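Putative riboflavin biosynthesis protein (Shewanella loihica, PDB 3KY8) probably works as a reductase in riboflavin biosynthesis, acting on 5-amino-6-(5-phosphoribosylamino)uracil. Local coordinates at residues V58-M61 with E62-G66; W84-S87 with K88-V92. All coordinates share one frame; numbering follows the deposited sequence.

Interactions 1 and 2 illustrate how two short local motifs can be tied together by one side chain. Interaction 1 is the last turn of helix 57-63 and its exit toward strand 66-70; interaction 2 is the turn leading into the neighbouring parallel strand 90-93. Their centres lie about 10 Å apart. The amine NZ of K88, from interaction 2, reaches carbonyls at and just beyond the end of the helix, with M61 O at 2.8 Å and V64 O at 2.5 Å, while E62 O is a weaker partner. Bound glycerol lies about 4 Å from the side chain of M61 and about 3 Å from that of S87, and probably comes from the crystallisation liquor.

Interaction 1: residues V58-M61 with E62-G66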
loop_
_atom_site.group_PDB
_atom_site.type_symbol
_atom_site.label_atom_id
_atom_site.label_comp_id
_atom_site.label_asym_id
_atom_site.label_seq_id
_atom_site.Cartn_x
_atom_site.Cartn_y
_atom_site.Cartn_z
ATOM N N VAL A 58 0.216 -22.585 -4.354
ATOM C CA VAL A 58 0.687 -23.929 -4.621
ATOM C C VAL A 58 2.069 -23.821 -5.210
ATOM O O VAL A 58 2.950 -24.558 -4.807
ATOM C CB VAL A 58 -0.245 -24.754 -5.568
ATOM C CG1 VAL A 58 -0.102 -26.252 -5.291
ATOM C CG2 VAL A 58 -1.661 -24.374 -5.368
ATOM N N ALA A 59 2.267 -22.895 -6.140
ATOM C CA ALA A 59 3.558 -22.748 -6.803
ATOM C C ALA A 59 4.666 -22.163 -5.854
ATOM O O ALA A 59 5.837 -22.605 -5.879
ATOM C CB ALA A 59 3.408 -21.916 -8.076
ATOM N N LEU A 60 4.298 -21.193 -5.018
ATOM C CA LEU A 60 5.194 -20.699 -4.000
ATOM C C LEU A 60 5.695 -21.877 -3.139
ATOM O O LEU A 60 6.926 -22.071 -2.970
ATOM C CB LEU A 60 4.480 -19.660 -3.140
ATOM C CG LEU A 60 5.270 -19.113 -1.939
ATOM C CD1 LEU A 60 6.309 -18.125 -2.417
ATOM C CD2 LEU A 60 4.269 -18.481 -0.961
HETATM N N MSE A 61 4.758 -22.695 -2.649
HETATM C CA MSE A 61 5.094 -23.782 -1.714
HETATM C C MSE A 61 5.947 -24.863 -2.340
HETATM O O MSE A 61 6.745 -25.524 -1.658
HETATM C CB MSE A 61 3.844 -24.421 -1.127
HETATM C CG MSE A 61 3.142 -23.513 -0.168
HETATM SE SE MSE A 61 4.248 -22.727 1.241
HETATM C CE MSE A 61 4.883 -24.392 2.041
ATOM N N GLU A 62 5.767 -25.061 -3.641
ATOM C CA GLU A 62 6.565 -26.010 -4.359
ATOM C C GLU A 62 7.987 -25.482 -4.530
ATOM O O GLU A 62 8.944 -26.260 -4.582
ATOM C CB GLU A 62 5.946 -26.284 -5.716
ATOM C CG GLU A 62 6.981 -26.493 -6.799
ATOM C CD GLU A 62 6.621 -27.590 -7.725
ATOM O OE1 GLU A 62 5.439 -27.611 -8.171
ATOM O OE2 GLU A 62 7.534 -28.416 -8.001
ATOM N N ARG A 63 8.117 -24.167 -4.653
ATOM C CA ARG A 63 9.406 -23.532 -4.869
ATOM C C ARG A 63 10.220 -23.379 -3.590
ATOM O O ARG A 63 11.433 -23.578 -3.575
ATOM C CB ARG A 63 9.212 -22.155 -5.525
ATOM C CG ARG A 63 10.482 -21.356 -5.592
ATOM C CD ARG A 63 10.274 -19.995 -6.190
ATOM N NE ARG A 63 11.496 -19.198 -6.093
ATOM C CZ ARG A 63 11.540 -17.862 -6.208
ATOM N NH1 ARG A 63 10.444 -17.146 -6.410
ATOM N NH2 ARG A 63 12.694 -17.228 -6.102
ATOM N N VAL A 64 9.570 -22.954 -2.521
ATOM C CA VAL A 64 10.307 -22.664 -1.292
ATOM C C VAL A 64 10.735 -23.924 -0.534
ATOM O O VAL A 64 10.121 -24.979 -0.632
ATOM C CB VAL A 64 9.570 -21.679 -0.383
ATOM C CG1 VAL A 64 9.310 -20.368 -1.155
ATOM C CG2 VAL A 64 8.305 -22.277 0.199
ATOM N N ASP A 65 11.826 -23.789 0.199
ATOM C CA ASP A 65 12.372 -24.876 1.008
ATOM C C ASP A 65 11.842 -24.849 2.431
ATOM O O ASP A 65 11.893 -25.855 3.158
ATOM C CB ASP A 65 13.895 -24.760 1.028
ATOM C CG ASP A 65 14.494 -24.918 -0.332
ATOM O OD1 ASP A 65 14.135 -25.885 -0.984
ATOM O OD2 ASP A 65 15.310 -24.097 -0.763
ATOM N N GLY A 66 11.329 -23.689 2.845
ATOM C CA GLY A 66 10.820 -23.538 4.195
ATOM C C GLY A 66 10.269 -22.149 4.318
ATOM O O GLY A 66 10.350 -21.369 3.396
#
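V58 and E62 open the closing turn of an alpha-helix, a clear case of how a helix ends and hands its chain to a strand. The carbonyl of V58 accepts the N-H of E62, the O and N being 3.1 Å apart, with the donor tilted out of the carbonyl plane. A59 repeats the pattern: its O takes the N-H of R63 at 3.0 Å from N, again from a tilted donor. At L60 the pattern tightens. Its carbonyl receives V64 N at 2.8 Å, nearly along the C=O axis, and R63 N adds a weak second bond to the same oxygen. The L60 side chain, with CG anti to the backbone N (chi1 176°), sends CD1 to CG1 of V64 at 4.0 Å, and the helix is pressed through this leucine onto I23 and F25 of strand 21-29. M61, a selenomethionine, has CG anti to the carbonyl carbon and a bend at chi2, which together bring SE to 4.2 Å from CG2 of V64; Y131 of strand 129-133 touches both M61 and V64. V64 thus receives both side chains just where the backbone leaves helical geometry. An alanine here is likely to open a gap beside L60 CD1 and M61 SE, leaving both without their methyl partners. R63, extended from CG to NE, packs on A21 and I23 of strand 21-29 and forms salt bridges with E149 and E129. Both methyls of V64 lie against one side of the L60 oxygen, with CG1 at 3.4 Å and CG2 at 3.5 Å from L60 O.

Interaction 2: residues W84-S87 with K88-V92; sequences WPYS and KPVFV
V90 offers one methyl, CG2, to two aromatic rings at once, and the turn from W84 to K88 is arranged around that shared contact. From the indole side, W84 CZ2 on the six-membered ring comes to 3.7 Å from V90 CG2; from the phenol side, Y86 CD2 lies 3.8 Å from the same methyl. Both rings approach it obliquely. The rings are also turned against each other: Y86 CD2 stands 3.6 Å above the plane of the W84 ring, near its rim, while W84 NE1 lies in the plane of the Y86 ring at its edge. P85 lies beside both rings, with CD over the same indole face as Y86 CD2 and CG over a face of the phenol ring. The indole is swung toward V90 because CG of W84 lies anti to the backbone N (chi1 -169°).

The polar edge of the indole is bridged to the other segment by water 1. W84 NE1 gives its hydrogen to this water at 2.9 Å, in the plane of the ring, and the water in turn donates to K88 O at 2.8 Å, so the indole N-H and a turn carbonyl are satisfied together. K88 itself bends at chi2 and folds back along S87, its CD 3.8 Å from S87 O, before NZ leaves for the carbonyls of M61 and V64, at and just beyond the end of helix 57-63. Further out, W84 meets Y104 edge-to-face and packs on L74 and V77 of helix 71-77, while V90 rests on L67 and M69 of strand 66-70. Here the cluster closes the return from helix 71-77 to strand 90-93, in the beta-alpha-beta crossover that links the parallel strands 66-70 and 90-93.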
loop_
_atom_site.group_PDB
_atom_site.type_symbol
_atom_site.label_atom_id
_atom_site.label_comp_id
_atom_site.label_asym_id
_atom_site.label_seq_id
_atom_site.Cartn_x
_atom_site.Cartn_y
_atom_site.Cartn_z
ATOM N N TRP A 84 -3.090 -27.901 9.284
ATOM C CA TRP A 84 -1.807 -27.278 8.997
ATOM C C TRP A 84 -1.672 -27.094 7.494
ATOM O O TRP A 84 -1.818 -28.056 6.735
ATOM C CB TRP A 84 -0.693 -28.164 9.517
ATOM C CG TRP A 84 0.633 -27.530 9.508
ATOM C CD1 TRP A 84 1.687 -27.864 8.727
ATOM C CD2 TRP A 84 1.053 -26.413 10.305
ATOM N NE1 TRP A 84 2.760 -27.053 9.014
ATOM C CE2 TRP A 84 2.395 -26.162 9.990
ATOM C CE3 TRP A 84 0.431 -25.635 11.284
ATOM C CZ2 TRP A 84 3.125 -25.157 10.603
ATOM C CZ3 TRP A 84 1.153 -24.639 11.894
ATOM C CH2 TRP A 84 2.491 -24.403 11.541
ATOM N N PRO A 85 -1.477 -25.853 7.041
ATOM C CA PRO A 85 -1.498 -25.625 5.601
ATOM C C PRO A 85 -0.197 -25.712 4.846
ATOM O O PRO A 85 -0.221 -25.540 3.619
ATOM C CB PRO A 85 -2.030 -24.211 5.505
ATOM C CG PRO A 85 -1.574 -23.563 6.729
ATOM C CD PRO A 85 -1.388 -24.593 7.787
ATOM N N TYR A 86 0.914 -25.971 5.548
ATOM C CA TYR A 86 2.267 -25.934 4.944
ATOM C C TYR A 86 2.906 -27.283 4.784
ATOM O O TYR A 86 2.978 -28.053 5.742
ATOM C CB TYR A 86 3.190 -25.089 5.772
ATOM C CG TYR A 86 2.600 -23.783 6.113
ATOM C CD1 TYR A 86 2.411 -22.800 5.141
ATOM C CD2 TYR A 86 2.212 -23.521 7.418
ATOM C CE1 TYR A 86 1.846 -21.598 5.473
ATOM C CE2 TYR A 86 1.652 -22.344 7.762
ATOM C CZ TYR A 86 1.461 -21.381 6.795
ATOM O OH TYR A 86 0.899 -20.208 7.201
ATOM N N SER A 87 3.381 -27.545 3.564
ATOM C CA SER A 87 4.046 -28.772 3.204
ATOM C C SER A 87 5.564 -28.730 3.428
ATOM O O SER A 87 6.239 -29.742 3.214
ATOM C CB SER A 87 3.771 -29.072 1.735
ATOM O OG SER A 87 4.325 -28.048 0.937
ATOM N N LYS A 88 6.089 -27.583 3.869
ATOM C CA LYS A 88 7.517 -27.392 4.054
ATOM C C LYS A 88 7.718 -26.947 5.507
ATOM O O LYS A 88 6.793 -26.454 6.135
ATOM C CB LYS A 88 8.068 -26.324 3.072
ATOM C CG LYS A 88 7.951 -26.637 1.562
ATOM C CD LYS A 88 8.767 -27.877 1.090
ATOM C CE LYS A 88 8.501 -28.156 -0.404
ATOM N NZ LYS A 88 8.993 -27.106 -1.388
ATOM N N PRO A 89 8.927 -27.106 6.047
ATOM C CA PRO A 89 9.144 -26.709 7.430
ATOM C C PRO A 89 8.906 -25.237 7.684
ATOM O O PRO A 89 9.211 -24.388 6.832
ATOM C CB PRO A 89 10.622 -27.008 7.644
ATOM C CG PRO A 89 11.005 -27.915 6.543
ATOM C CD PRO A 89 10.149 -27.619 5.426
ATOM N N VAL A 90 8.389 -24.933 8.868
ATOM C CA VAL A 90 8.225 -23.548 9.313
ATOM C C VAL A 90 9.254 -23.297 10.403
ATOM O O VAL A 90 9.199 -23.904 11.451
ATOM C CB VAL A 90 6.832 -23.275 9.882
ATOM C CG1 VAL A 90 6.803 -21.906 10.626
ATOM C CG2 VAL A 90 5.777 -23.378 8.802
ATOM N N PHE A 91 10.179 -22.391 10.133
ATOM C CA PHE A 91 11.154 -21.954 11.108
ATOM C C PHE A 91 10.603 -20.732 11.803
ATOM O O PHE A 91 10.175 -19.797 11.142
ATOM C CB PHE A 91 12.436 -21.624 10.378
ATOM C CG PHE A 91 12.986 -22.787 9.649
ATOM C CD1 PHE A 91 13.533 -23.855 10.366
ATOM C CD2 PHE A 91 12.915 -22.864 8.282
ATOM C CE1 PHE A 91 14.019 -24.966 9.705
ATOM C CE2 PHE A 91 13.394 -23.951 7.619
ATOM C CZ PHE A 91 13.955 -25.010 8.329
ATOM N N VAL A 92 10.551 -20.769 13.129
ATOM C CA VAL A 92 9.902 -19.722 13.888
ATOM C C VAL A 92 10.921 -18.999 14.690
ATOM O O VAL A 92 11.694 -19.607 15.439
ATOM C CB VAL A 92 8.816 -20.230 14.810
ATOM C CG1 VAL A 92 8.454 -19.155 15.832
ATOM C CG2 VAL A 92 7.574 -20.609 13.966
HETATM O O HOH W 1 5.553 -27.349 8.455
#